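Local coordinates for protein polysialic acid O-acetyltransferase (Escherichia coli, PDB 3JQY) that transfers acetyl groups from acetyl-CoA to the O7 or O9 hydroxyls of long capsular polysialic acid chains, working as a homotrimer or a pair of trimers, at residues 47-53 with 69-75; 56-62 with 78-84; 159-165 with 178-184. Where two conformers were deposited one is given. Residue numbers count along the deposited sequence, not the author numbering.

Contact 1. Residues 47-53 with 69-75; sequences LVNSKEN and DVECRWL
Successive coils of a left-handed beta-helix stack here at one of its corners: residues 47-53, the loop between strands 41-44 and 53-58, lie one turn before residues 69-75, where strand 71-80 begins and turns its corner at Arg73 and Trp74. Nearest CA atoms pair Leu47-Asp69 (4.7 Å), slip by a residue to Val48-Glu71 (5.0 Å), then run regularly from Ser50-Cys72 to Asn53-Leu75 (4.7 Å), with a single beta bridge, Lys51 with Arg73 (5.0 Å). Asn49, Glu52, Asp69 and Trp74 have positive phi and psi, Glu52 pairing with Trp74 (CA atoms 4.9 Å apart). Backbone hydrogen bonds join Val48 N to Val70 O (3.0 Å), Lys51 N to Cys72 O (3.1 Å) and Trp74 N to Lys51 O (3.0 Å). Between them a side chain substitutes for the main chain: Ser50, with chi1 m, accepts Cys72 N on OG at 3.0 Å while OG donates to Val48 O, also at 3.0 Å. Inward, Leu47 CD2 meets Val70 CB at 4.1 Å, and Cys72 and Leu75 pack on Ile94 of the following coil. On the outer side the loop is held by side chains, with Asn49 ND2 donating to Glu71 OE2 at 3.1 Å. Although the CA-CB bond of Trp74 (chi1 m) points away, the indole returns to lie against Lys51 and Glu52: Glu52 CB sits 3.6 Å from the five-membered ring centroid and Lys51 CG 4.2 Å from the six-membered one, both CH-pi contacts over a face. The Arg73 guanidinium carries Lys51 CD over one face, and near its plane NH1 donates to Asn49 O at 2.9 Å.

Contact 2. Residues 56-62 with 78-84; sequences QFNGNNN and IFRGDNN
Stacked turns of a coiled fold can satisfy their polar groups by repeating one another, and residues 56-62 and 78-84 do so almost residue for residue. Strands 56-58 and 78-80 run parallel, 5° apart with axes 4.8 Å from each other, pairing Gln56 with Ile78, Phe57 with Phe79 and Asn58 with Arg80. Phe79 N donates to Gln56 O (2.8 Å), Asn58 N to Phe79 O (2.7 Å) and Gly81 N to Asn58 O (3.1 Å). Beyond the strands the ladder passes to a side chain: Asp82, chi1 m, offers OD1 to Asn60 N at 2.8 Å, and Asn60 OD1 accepts Ser38 N one coil earlier. The backbone resumes with Asn83 N to Asn60 O, 3.1 Å. Gln56 NE2 is bound to Asp34, with a weak bond to Asn58 OD1 at 3.0 Å. Asn84 ND2 donates to Arg80 O within its own segment (3.1 Å), while OD1 receives Ser104 N. At the exposed corner, where Asn61 and Asn83 both have positive phi, one water donates to Asn61 O (3.2 Å) and Asn84 O (2.9 Å). Gly59 fits its place because a CB would lie 1.8 Å from Gly81 O; its CA instead makes a CA-H...O contact to that O at 3.2 Å. Inside, the Phe57 and Phe79 rings, both chi1 m, are nearly parallel (12°) but slid apart, centroids 5.0 Å distant, and Asn62 CB lies over a Phe79 face, 4.0 Å from its centroid. Such in-register stacking of like residues on parallel coils, Phe57 on Phe79 and Asn62 level with Asn84, is typical of the left-handed beta-helix.

Contact 3. Residues 159-165 with 178-184; sequences NWAKDII and IMKGVSV
Two good backbone hydrogen bonds fasten the strand ends: Ile165 N to Val182 O at 3.0 Å and Val184 N to Ile165 O at 2.9 Å, making Ile165 and Ser183 a parallel pair with CA atoms 4.6 Å apart. Lys180 NZ forms a salt bridge with Asp145, which Asn159 ND2 also binds, while Asn159 OD1 accepts from Ile149 N. A weak bond, Gly181 N to Lys162 O at 3.1 Å, reaches into the type II turn from Met179 to Val182, whose third position Gly181 fills with phi 80°. Lys180, chi1 p, chi2 and chi3 t, chi4 m, runs back along residues 159-162, its CD 3.5 Å from Trp160 O and its CE 4.1 Å from Asn159 CB. On the buried side, Ile164 turns its side chain into the coil, CG2 3.8 Å from Ile178 CG2 and CG1 3.4 Å from Met179 O, beside Leu141. Lys180 and Asp145 are both assigned to acetyl-CoA binding by similarity, so this corner probably belongs to the cofactor site of a left-handed beta-helix hexapeptide acyltransferase.

How the contacts relate
From the N terminus, residues 47-53 come first and 56-62 follow almost at once; the next coil then brings 69-75 back onto the former, closing contact 1, and 78-84 onto the latter, closing contact 2. The two loops thus cross, and because strands 53-58 and 71-80 are neighbours, one pair of rungs is tied at both ends, with centres 21 Å apart. Contact 3 comes later in series, after several more coils: there the chain leaves on an excursion, returns at 159-165 and is covered by 178-184. The general principle is that short, repeated closures, each about one coil long, build a long beta-helix, and one such closure, contact 3, lies at the probable acetyl-CoA site.

Contact 1. Residues 47-53 with 69-75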
loop_
_atom_site.group_PDB
_atom_site.type_symbol
_atom_site.label_atom_id
_atom_site.label_comp_id
_atom_site.label_asym_id
_atom_site.label_seq_id
_atom_site.Cartn_x
_atom_site.Cartn_y
_atom_site.Cartn_z
ATOM N N LEU B 47 -2.043 17.470 -28.351
ATOM C CA LEU B 47 -1.696 17.241 -26.956
ATOM C C LEU B 47 -0.549 18.138 -26.526
ATOM O O LEU B 47 0.122 18.745 -27.356
ATOM C CB LEU B 47 -1.307 15.782 -26.736
ATOM C CG LEU B 47 -2.344 14.767 -27.223
ATOM C CD1 LEU B 47 -1.854 13.360 -26.921
ATOM C CD2 LEU B 47 -3.706 15.035 -26.591
ATOM N N VAL B 48 -0.342 18.221 -25.218
ATOM C CA VAL B 48 0.754 19.011 -24.674
ATOM C C VAL B 48 1.630 18.176 -23.748
ATOM O O VAL B 48 1.137 17.334 -22.994
ATOM C CB VAL B 48 0.249 20.270 -23.930
ATOM C CG1 VAL B 48 -0.405 21.240 -24.906
ATOM C CG2 VAL B 48 -0.715 19.893 -22.822
ATOM N N ASN B 49 2.939 18.404 -23.828
ATOM C CA ASN B 49 3.902 17.740 -22.953
ATOM C C ASN B 49 3.686 16.233 -22.793
ATOM O O ASN B 49 3.831 15.696 -21.695
ATOM C CB ASN B 49 3.877 18.412 -21.577
ATOM C CG ASN B 49 5.046 18.000 -20.703
ATOM O OD1 ASN B 49 6.167 17.828 -21.183
ATOM N ND2 ASN B 49 4.787 17.846 -19.411
ATOM N N SER B 50 3.358 15.557 -23.891
ATOM C CA SER B 50 2.979 14.141 -23.848
ATOM C C SER B 50 4.071 13.204 -24.354
ATOM O O SER B 50 4.843 13.565 -25.240
ATOM C CB SER B 50 1.703 13.924 -24.659
ATOM O OG SER B 50 0.611 14.618 -24.081
ATOM N N LYS B 51 4.115 11.992 -23.804
ATOM C CA LYS B 51 5.121 11.012 -24.205
ATOM C C LYS B 51 4.768 9.593 -23.772
ATOM O O LYS B 51 4.088 9.392 -22.763
ATOM C CB LYS B 51 6.481 11.386 -23.615
ATOM C CG LYS B 51 6.564 11.176 -22.121
ATOM C CD LYS B 51 7.915 11.627 -21.567
ATOM C CE LYS B 51 9.056 10.828 -22.164
ATOM N NZ LYS B 51 10.371 11.238 -21.590
ATOM N N GLU B 52 5.245 8.620 -24.543
ATOM C CA GLU B 52 5.257 7.218 -24.132
ATOM C C GLU B 52 3.865 6.665 -23.856
ATOM O O GLU B 52 3.659 5.934 -22.884
ATOM C CB GLU B 52 6.149 7.033 -22.899
ATOM C CG GLU B 52 7.614 7.371 -23.138
ATOM C CD GLU B 52 8.330 6.316 -23.959
ATOM O OE1 GLU B 52 7.736 5.243 -24.205
ATOM O OE2 GLU B 52 9.491 6.559 -24.356
ATOM N N ASN B 53 2.916 7.007 -24.720
ATOM C CA ASN B 53 1.540 6.545 -24.554
ATOM C C ASN B 53 1.205 5.382 -25.478
ATOM O O ASN B 53 1.827 5.212 -26.530
ATOM C CB ASN B 53 0.571 7.694 -24.792
ATOM C CG ASN B 53 0.897 8.898 -23.949
ATOM O OD1 ASN B 53 1.215 9.979 -24.466
ATOM N ND2 ASN B 53 0.843 8.720 -22.641
ATOM N N ASP B 69 -5.071 19.779 -25.783
ATOM C CA ASP B 69 -4.436 20.285 -24.568
ATOM C C ASP B 69 -4.464 19.336 -23.378
ATOM O O ASP B 69 -4.254 19.751 -22.241
ATOM C CB ASP B 69 -5.019 21.644 -24.189
ATOM C CG ASP B 69 -4.769 22.691 -25.258
ATOM O OD1 ASP B 69 -3.720 22.607 -25.923
ATOM O OD2 ASP B 69 -5.622 23.582 -25.437
ATOM N N VAL B 70 -4.701 18.059 -23.649
ATOM C CA VAL B 70 -4.534 17.045 -22.630
ATOM C C VAL B 70 -3.053 16.668 -22.575
ATOM O O VAL B 70 -2.370 16.646 -23.600
ATOM C CB VAL B 70 -5.411 15.818 -22.948
ATOM C CG1 VAL B 70 -5.169 14.700 -21.931
ATOM C CG2 VAL B 70 -6.877 16.225 -22.973
ATOM N N GLU B 71 -2.544 16.413 -21.374
ATOM C CA GLU B 71 -1.199 15.891 -21.226
ATOM C C GLU B 71 -1.281 14.420 -20.840
ATOM O O GLU B 71 -1.780 14.088 -19.769
ATOM C CB GLU B 71 -0.460 16.660 -20.129
ATOM C CG GLU B 71 0.850 16.027 -19.693
ATOM C CD GLU B 71 1.414 16.687 -18.444
ATOM O OE1 GLU B 71 1.459 16.026 -17.381
ATOM O OE2 GLU B 71 1.803 17.872 -18.521
ATOM N N CYS B 72 -0.820 13.544 -21.727
ATOM C CA CYS B 72 -0.763 12.116 -21.448
ATOM C C CYS B 72 0.691 11.719 -21.340
ATOM O O CYS B 72 1.456 11.911 -22.284
ATOM C CB CYS B 72 -1.400 11.318 -22.582
ATOM S SG CYS B 72 -3.122 11.707 -22.877
ATOM N N ARG B 73 1.077 11.182 -20.188
ATOM C CA ARG B 73 2.433 10.677 -20.003
ATOM C C ARG B 73 2.402 9.268 -19.425
ATOM O O ARG B 73 1.833 9.031 -18.355
ATOM C CB ARG B 73 3.247 11.634 -19.120
ATOM C CG ARG B 73 3.349 13.037 -19.714
ATOM C CD ARG B 73 3.974 14.029 -18.746
ATOM N NE ARG B 73 5.374 13.720 -18.463
ATOM C CZ ARG B 73 6.394 14.073 -19.241
ATOM N NH1 ARG B 73 6.181 14.743 -20.368
ATOM N NH2 ARG B 73 7.632 13.751 -18.887
ATOM N N TRP B 74 3.007 8.337 -20.152
ATOM C CA TRP B 74 2.963 6.923 -19.795
ATOM C C TRP B 74 1.534 6.454 -19.559
ATOM O O TRP B 74 1.248 5.719 -18.620
ATOM C CB TRP B 74 3.862 6.633 -18.589
ATOM C CG TRP B 74 5.295 6.761 -18.955
ATOM C CD1 TRP B 74 6.067 5.827 -19.585
ATOM C CD2 TRP B 74 6.130 7.901 -18.750
ATOM N NE1 TRP B 74 7.335 6.314 -19.777
ATOM C CE2 TRP B 74 7.401 7.586 -19.273
ATOM C CE3 TRP B 74 5.930 9.154 -18.167
ATOM C CZ2 TRP B 74 8.469 8.478 -19.228
ATOM C CZ3 TRP B 74 6.992 10.043 -18.127
ATOM C CH2 TRP B 74 8.245 9.700 -18.654
ATOM N N LEU B 75 0.641 6.896 -20.434
ATOM C CA LEU B 75 -0.736 6.425 -20.404
ATOM C C LEU B 75 -0.882 5.208 -21.319
ATOM O O LEU B 75 -0.410 5.226 -22.457
ATOM C CB LEU B 75 -1.667 7.538 -20.883
ATOM C CG LEU B 75 -3.123 7.122 -21.097
ATOM C CD1 LEU B 75 -3.781 6.816 -19.762
ATOM C CD2 LEU B 75 -3.884 8.213 -21.838
HETATM O O HOH W 1 2.459 3.657 -21.842
#

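Contact 2. Residues 56-62 with 78-84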
loop_
_atom_site.group_PDB
_atom_site.type_symbol
_atom_site.label_atom_id
_atom_site.label_comp_id
_atom_site.label_asym_id
_atom_site.label_seq_id
_atom_site.Cartn_x
_atom_site.Cartn_y
_atom_site.Cartn_z
ATOM N N GLN B 56 -4.330 0.057 -27.139
ATOM C CA GLN B 56 -4.421 -1.321 -27.584
ATOM C C GLN B 56 -5.890 -1.667 -27.748
ATOM O O GLN B 56 -6.646 -1.636 -26.783
ATOM C CB GLN B 56 -3.777 -2.248 -26.549
ATOM C CG GLN B 56 -3.903 -3.727 -26.858
ATOM C CD GLN B 56 -2.918 -4.185 -27.905
ATOM O OE1 GLN B 56 -1.714 -3.948 -27.786
ATOM N NE2 GLN B 56 -3.420 -4.852 -28.940
ATOM N N PHE B 57 -6.300 -1.988 -28.970
ATOM C CA PHE B 57 -7.670 -2.411 -29.232
ATOM C C PHE B 57 -7.697 -3.929 -29.366
ATOM O O PHE B 57 -7.237 -4.470 -30.374
ATOM C CB PHE B 57 -8.191 -1.804 -30.543
ATOM C CG PHE B 57 -8.370 -0.299 -30.518
ATOM C CD1 PHE B 57 -9.456 0.275 -29.873
ATOM C CD2 PHE B 57 -7.483 0.530 -31.184
ATOM C CE1 PHE B 57 -9.640 1.643 -29.866
ATOM C CE2 PHE B 57 -7.659 1.904 -31.186
ATOM C CZ PHE B 57 -8.742 2.463 -30.528
ATOM N N ASN B 58 -8.218 -4.611 -28.350
ATOM C CA ASN B 58 -8.395 -6.062 -28.406
ATOM C C ASN B 58 -9.880 -6.391 -28.528
ATOM O O ASN B 58 -10.435 -7.127 -27.710
ATOM C CB ASN B 58 -7.845 -6.738 -27.146
ATOM C CG ASN B 58 -6.328 -6.734 -27.078
ATOM O OD1 ASN B 58 -5.645 -6.672 -28.095
ATOM N ND2 ASN B 58 -5.796 -6.805 -25.862
ATOM N N GLY B 59 -10.515 -5.831 -29.548
ATOM C CA GLY B 59 -11.941 -5.991 -29.756
ATOM C C GLY B 59 -12.414 -5.067 -30.863
ATOM O O GLY B 59 -11.607 -4.431 -31.528
ATOM N N ASN B 60 -13.727 -4.988 -31.043
ATOM C CA ASN B 60 -14.308 -4.238 -32.151
ATOM C C ASN B 60 -15.167 -3.060 -31.712
ATOM O O ASN B 60 -15.724 -3.057 -30.613
ATOM C CB ASN B 60 -15.166 -5.177 -33.002
ATOM C CG ASN B 60 -14.441 -6.457 -33.370
ATOM O OD1 ASN B 60 -13.260 -6.437 -33.711
ATOM N ND2 ASN B 60 -15.152 -7.581 -33.307
ATOM N N ASN B 61 -15.285 -2.070 -32.593
ATOM C CA ASN B 61 -16.224 -0.970 -32.405
ATOM C C ASN B 61 -16.000 -0.213 -31.108
ATOM O O ASN B 61 -16.957 0.196 -30.445
ATOM C CB ASN B 61 -17.662 -1.480 -32.485
ATOM C CG ASN B 61 -17.961 -2.134 -33.819
ATOM O OD1 ASN B 61 -18.679 -3.131 -33.890
ATOM N ND2 ASN B 61 -17.389 -1.584 -34.883
ATOM N N ASN B 62 -14.732 -0.039 -30.753
ATOM C CA ASN B 62 -14.358 0.762 -29.591
ATOM C C ASN B 62 -14.029 2.179 -30.020
ATOM O O ASN B 62 -13.722 2.423 -31.181
ATOM C CB ASN B 62 -13.133 0.156 -28.915
ATOM C CG ASN B 62 -13.371 -1.264 -28.455
ATOM O OD1 ASN B 62 -12.835 -2.216 -29.021
ATOM N ND2 ASN B 62 -14.183 -1.414 -27.427
ATOM N N ILE B 78 -6.284 0.202 -22.726
ATOM C CA ILE B 78 -6.525 -1.107 -23.312
ATOM C C ILE B 78 -8.017 -1.341 -23.449
ATOM O O ILE B 78 -8.770 -1.165 -22.489
ATOM C CB ILE B 78 -5.907 -2.233 -22.465
ATOM C CG1 ILE B 78 -4.403 -2.013 -22.321
ATOM C CG2 ILE B 78 -6.211 -3.591 -23.099
ATOM C CD1 ILE B 78 -3.727 -2.994 -21.395
ATOM N N PHE B 79 -8.439 -1.725 -24.648
ATOM C CA PHE B 79 -9.839 -2.053 -24.913
ATOM C C PHE B 79 -9.988 -3.566 -25.030
ATOM O O PHE B 79 -9.373 -4.183 -25.903
ATOM C CB PHE B 79 -10.310 -1.395 -26.215
ATOM C CG PHE B 79 -10.471 0.092 -26.120
ATOM C CD1 PHE B 79 -9.451 0.941 -26.527
ATOM C CD2 PHE B 79 -11.635 0.643 -25.615
ATOM C CE1 PHE B 79 -9.593 2.315 -26.437
ATOM C CE2 PHE B 79 -11.788 2.023 -25.526
ATOM C CZ PHE B 79 -10.768 2.856 -25.936
ATOM N N ARG B 80 -10.781 -4.160 -24.146
ATOM C CA ARG B 80 -11.049 -5.602 -24.199
ATOM C C ARG B 80 -12.498 -5.827 -24.605
ATOM O O ARG B 80 -13.421 -5.338 -23.959
ATOM C CB ARG B 80 -10.763 -6.260 -22.845
ATOM C CG ARG B 80 -9.339 -6.057 -22.336
ATOM C CD ARG B 80 -9.035 -7.029 -21.203
ATOM N NE ARG B 80 -7.882 -6.626 -20.401
ATOM C CZ ARG B 80 -6.618 -6.785 -20.774
ATOM N NH1 ARG B 80 -6.330 -7.329 -21.950
ATOM N NH2 ARG B 80 -5.641 -6.386 -19.971
ATOM N N GLY B 81 -12.711 -6.561 -25.688
ATOM C CA GLY B 81 -14.065 -6.759 -26.151
ATOM C C GLY B 81 -14.549 -5.553 -26.932
ATOM O O GLY B 81 -13.743 -4.746 -27.402
ATOM N N ASP B 82 -15.867 -5.413 -27.037
ATOM C CA ASP B 82 -16.473 -4.505 -28.010
ATOM C C ASP B 82 -17.267 -3.368 -27.381
ATOM O O ASP B 82 -17.702 -3.457 -26.230
ATOM C CB ASP B 82 -17.430 -5.284 -28.924
ATOM C CG ASP B 82 -16.806 -6.537 -29.512
ATOM O OD1 ASP B 82 -15.565 -6.610 -29.620
ATOM O OD2 ASP B 82 -17.569 -7.458 -29.875
ATOM N N ASN B 83 -17.463 -2.308 -28.163
ATOM C CA ASN B 83 -18.383 -1.238 -27.813
ATOM C C ASN B 83 -17.996 -0.479 -26.549
ATOM O O ASN B 83 -18.866 0.046 -25.847
ATOM C CB ASN B 83 -19.806 -1.791 -27.680
ATOM C CG ASN B 83 -20.271 -2.501 -28.939
ATOM O OD1 ASN B 83 -20.159 -1.965 -30.039
ATOM N ND2 ASN B 83 -20.794 -3.712 -28.781
ATOM N N ASN B 84 -16.700 -0.444 -26.255
ATOM C CA ASN B 84 -16.171 0.381 -25.170
ATOM C C ASN B 84 -15.943 1.813 -25.633
ATOM O O ASN B 84 -15.790 2.066 -26.827
ATOM C CB ASN B 84 -14.833 -0.180 -24.670
ATOM C CG ASN B 84 -14.952 -1.592 -24.129
ATOM O OD1 ASN B 84 -15.479 -1.809 -23.046
ATOM N ND2 ASN B 84 -14.432 -2.553 -24.874
HETATM O O HOH W 2 -17.958 2.647 -28.712
HETATM O O HOH W 3 -20.218 0.804 -30.785
#

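Contact 3. Residues 159-165 with 178-184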
loop_
_atom_site.group_PDB
_atom_site.type_symbol
_atom_site.label_atom_id
_atom_site.label_comp_id
_atom_site.label_asym_id
_atom_site.label_seq_id
_atom_site.Cartn_x
_atom_site.Cartn_y
_atom_site.Cartn_z
ATOM N N ASN B 159 -21.656 -10.394 -6.846
ATOM C CA ASN B 159 -20.679 -9.306 -6.913
ATOM C C ASN B 159 -20.507 -8.794 -8.334
ATOM O O ASN B 159 -19.381 -8.613 -8.808
ATOM C CB ASN B 159 -19.320 -9.734 -6.346
ATOM C CG ASN B 159 -18.606 -10.733 -7.235
ATOM O OD1 ASN B 159 -19.241 -11.502 -7.962
ATOM N ND2 ASN B 159 -17.277 -10.723 -7.188
ATOM N N TRP B 160 -21.624 -8.576 -9.021
ATOM C CA TRP B 160 -21.593 -7.977 -10.350
ATOM C C TRP B 160 -20.888 -6.618 -10.298
ATOM O O TRP B 160 -20.974 -5.900 -9.303
ATOM C CB TRP B 160 -23.015 -7.807 -10.896
ATOM C CG TRP B 160 -23.730 -9.108 -11.182
ATOM C CD1 TRP B 160 -24.751 -9.661 -10.461
ATOM C CD2 TRP B 160 -23.481 -10.002 -12.275
ATOM N NE1 TRP B 160 -25.146 -10.850 -11.035
ATOM C CE2 TRP B 160 -24.381 -11.081 -12.147
ATOM C CE3 TRP B 160 -22.576 -10.002 -13.342
ATOM C CZ2 TRP B 160 -24.408 -12.142 -13.051
ATOM C CZ3 TRP B 160 -22.605 -11.056 -14.242
ATOM C CH2 TRP B 160 -23.515 -12.112 -14.089
ATOM N N ALA B 161 -20.186 -6.273 -11.373
ATOM C CA ALA B 161 -19.544 -4.966 -11.469
ATOM C C ALA B 161 -20.575 -3.858 -11.309
ATOM O O ALA B 161 -21.732 -4.012 -11.721
ATOM C CB ALA B 161 -18.814 -4.826 -12.798
ATOM N N LYS B 162 -20.148 -2.742 -10.719
ATOM C CA LYS B 162 -21.017 -1.586 -10.489
ATOM C C LYS B 162 -20.240 -0.286 -10.722
ATOM O O LYS B 162 -19.055 -0.199 -10.387
ATOM C CB LYS B 162 -21.592 -1.615 -9.076
ATOM C CG LYS B 162 -22.457 -2.844 -8.790
ATOM C CD LYS B 162 -23.223 -2.701 -7.482
ATOM C CE LYS B 162 -24.135 -3.902 -7.248
ATOM N NZ LYS B 162 -24.944 -4.236 -8.458
ATOM N N ASP B 163 -20.915 0.712 -11.288
ATOM C CA ASP B 163 -20.275 1.969 -11.683
ATOM C C ASP B 163 -19.566 2.696 -10.538
ATOM O O ASP B 163 -20.016 2.680 -9.393
ATOM C CB ASP B 163 -21.304 2.948 -12.268
ATOM C CG ASP B 163 -21.950 2.448 -13.549
ATOM O OD1 ASP B 163 -21.543 1.403 -14.095
ATOM O OD2 ASP B 163 -22.886 3.125 -14.015
ATOM N N ILE B 164 -18.473 3.375 -10.873
ATOM C CA ILE B 164 -17.842 4.306 -9.945
ATOM C C ILE B 164 -18.003 5.712 -10.504
ATOM O O ILE B 164 -17.735 5.955 -11.674
ATOM C CB ILE B 164 -16.338 3.997 -9.749
ATOM C CG1 ILE B 164 -16.179 2.661 -9.023
ATOM C CG2 ILE B 164 -15.675 5.100 -8.949
ATOM C CD1 ILE B 164 -14.794 2.059 -9.104
ATOM N N ILE B 165 -18.455 6.631 -9.666
ATOM C CA ILE B 165 -18.734 7.993 -10.110
ATOM C C ILE B 165 -18.078 8.988 -9.169
ATOM O O ILE B 165 -18.523 9.174 -8.038
ATOM C CB ILE B 165 -20.255 8.274 -10.178
ATOM C CG1 ILE B 165 -20.959 7.218 -11.031
ATOM C CG2 ILE B 165 -20.516 9.668 -10.738
ATOM C CD1 ILE B 165 -20.428 7.102 -12.442
ATOM N N ILE B 178 -10.780 2.965 -4.774
ATOM C CA ILE B 178 -12.219 3.148 -4.730
ATOM C C ILE B 178 -12.850 1.913 -5.362
ATOM O O ILE B 178 -12.542 1.565 -6.501
ATOM C CB ILE B 178 -12.638 4.431 -5.452
ATOM C CG1 ILE B 178 -12.019 5.646 -4.760
ATOM C CG2 ILE B 178 -14.152 4.566 -5.467
ATOM C CD1 ILE B 178 -12.456 6.969 -5.343
ATOM N N MET B 179 -13.707 1.233 -4.604
ATOM C CA MET B 179 -14.283 -0.042 -5.043
ATOM C C MET B 179 -15.620 0.116 -5.770
ATOM O O MET B 179 -16.119 1.229 -5.937
ATOM C CB MET B 179 -14.424 -1.000 -3.854
ATOM C CG MET B 179 -13.108 -1.301 -3.138
ATOM S SD MET B 179 -11.797 -1.814 -4.279
ATOM C CE MET B 179 -10.663 -2.629 -3.152
ATOM N N LYS B 180 -16.197 -1.001 -6.212
ATOM C CA LYS B 180 -17.335 -0.923 -7.125
ATOM C C LYS B 180 -18.570 -0.283 -6.496
ATOM O O LYS B 180 -18.827 -0.429 -5.293
ATOM C CB LYS B 180 -17.684 -2.303 -7.689
ATOM C CG LYS B 180 -18.250 -3.278 -6.658
ATOM C CD LYS B 180 -18.386 -4.665 -7.280
ATOM C CE LYS B 180 -18.870 -5.689 -6.265
ATOM N NZ LYS B 180 -17.925 -5.813 -5.113
ATOM N N GLY B 181 -19.315 0.448 -7.316
ATOM C CA GLY B 181 -20.600 0.988 -6.912
ATOM C C GLY B 181 -20.508 2.241 -6.066
ATOM O O GLY B 181 -21.513 2.703 -5.529
ATOM N N VAL B 182 -19.309 2.795 -5.945
ATOM C CA VAL B 182 -19.111 3.953 -5.088
ATOM C C VAL B 182 -19.244 5.273 -5.850
ATOM O O VAL B 182 -18.682 5.445 -6.936
ATOM C CB VAL B 182 -17.728 3.909 -4.397
ATOM C CG1 VAL B 182 -17.419 5.246 -3.714
ATOM C CG2 VAL B 182 -17.678 2.770 -3.395
ATOM N N SER B 183 -20.004 6.196 -5.266
ATOM C CA SER B 183 -20.060 7.579 -5.723
ATOM C C SER B 183 -19.385 8.459 -4.678
ATOM O O SER B 183 -19.569 8.250 -3.475
ATOM C CB SER B 183 -21.511 8.027 -5.883
ATOM O OG SER B 183 -22.126 7.359 -6.970
ATOM N N VAL B 184 -18.607 9.434 -5.138
ATOM C CA VAL B 184 -18.004 10.433 -4.258
ATOM C C VAL B 184 -18.519 11.813 -4.643
ATOM O O VAL B 184 -18.329 12.262 -5.773
ATOM C CB VAL B 184 -16.473 10.435 -4.345
ATOM C CG1 VAL B 184 -15.907 11.523 -3.445
ATOM C CG2 VAL B 184 -15.913 9.071 -3.945
#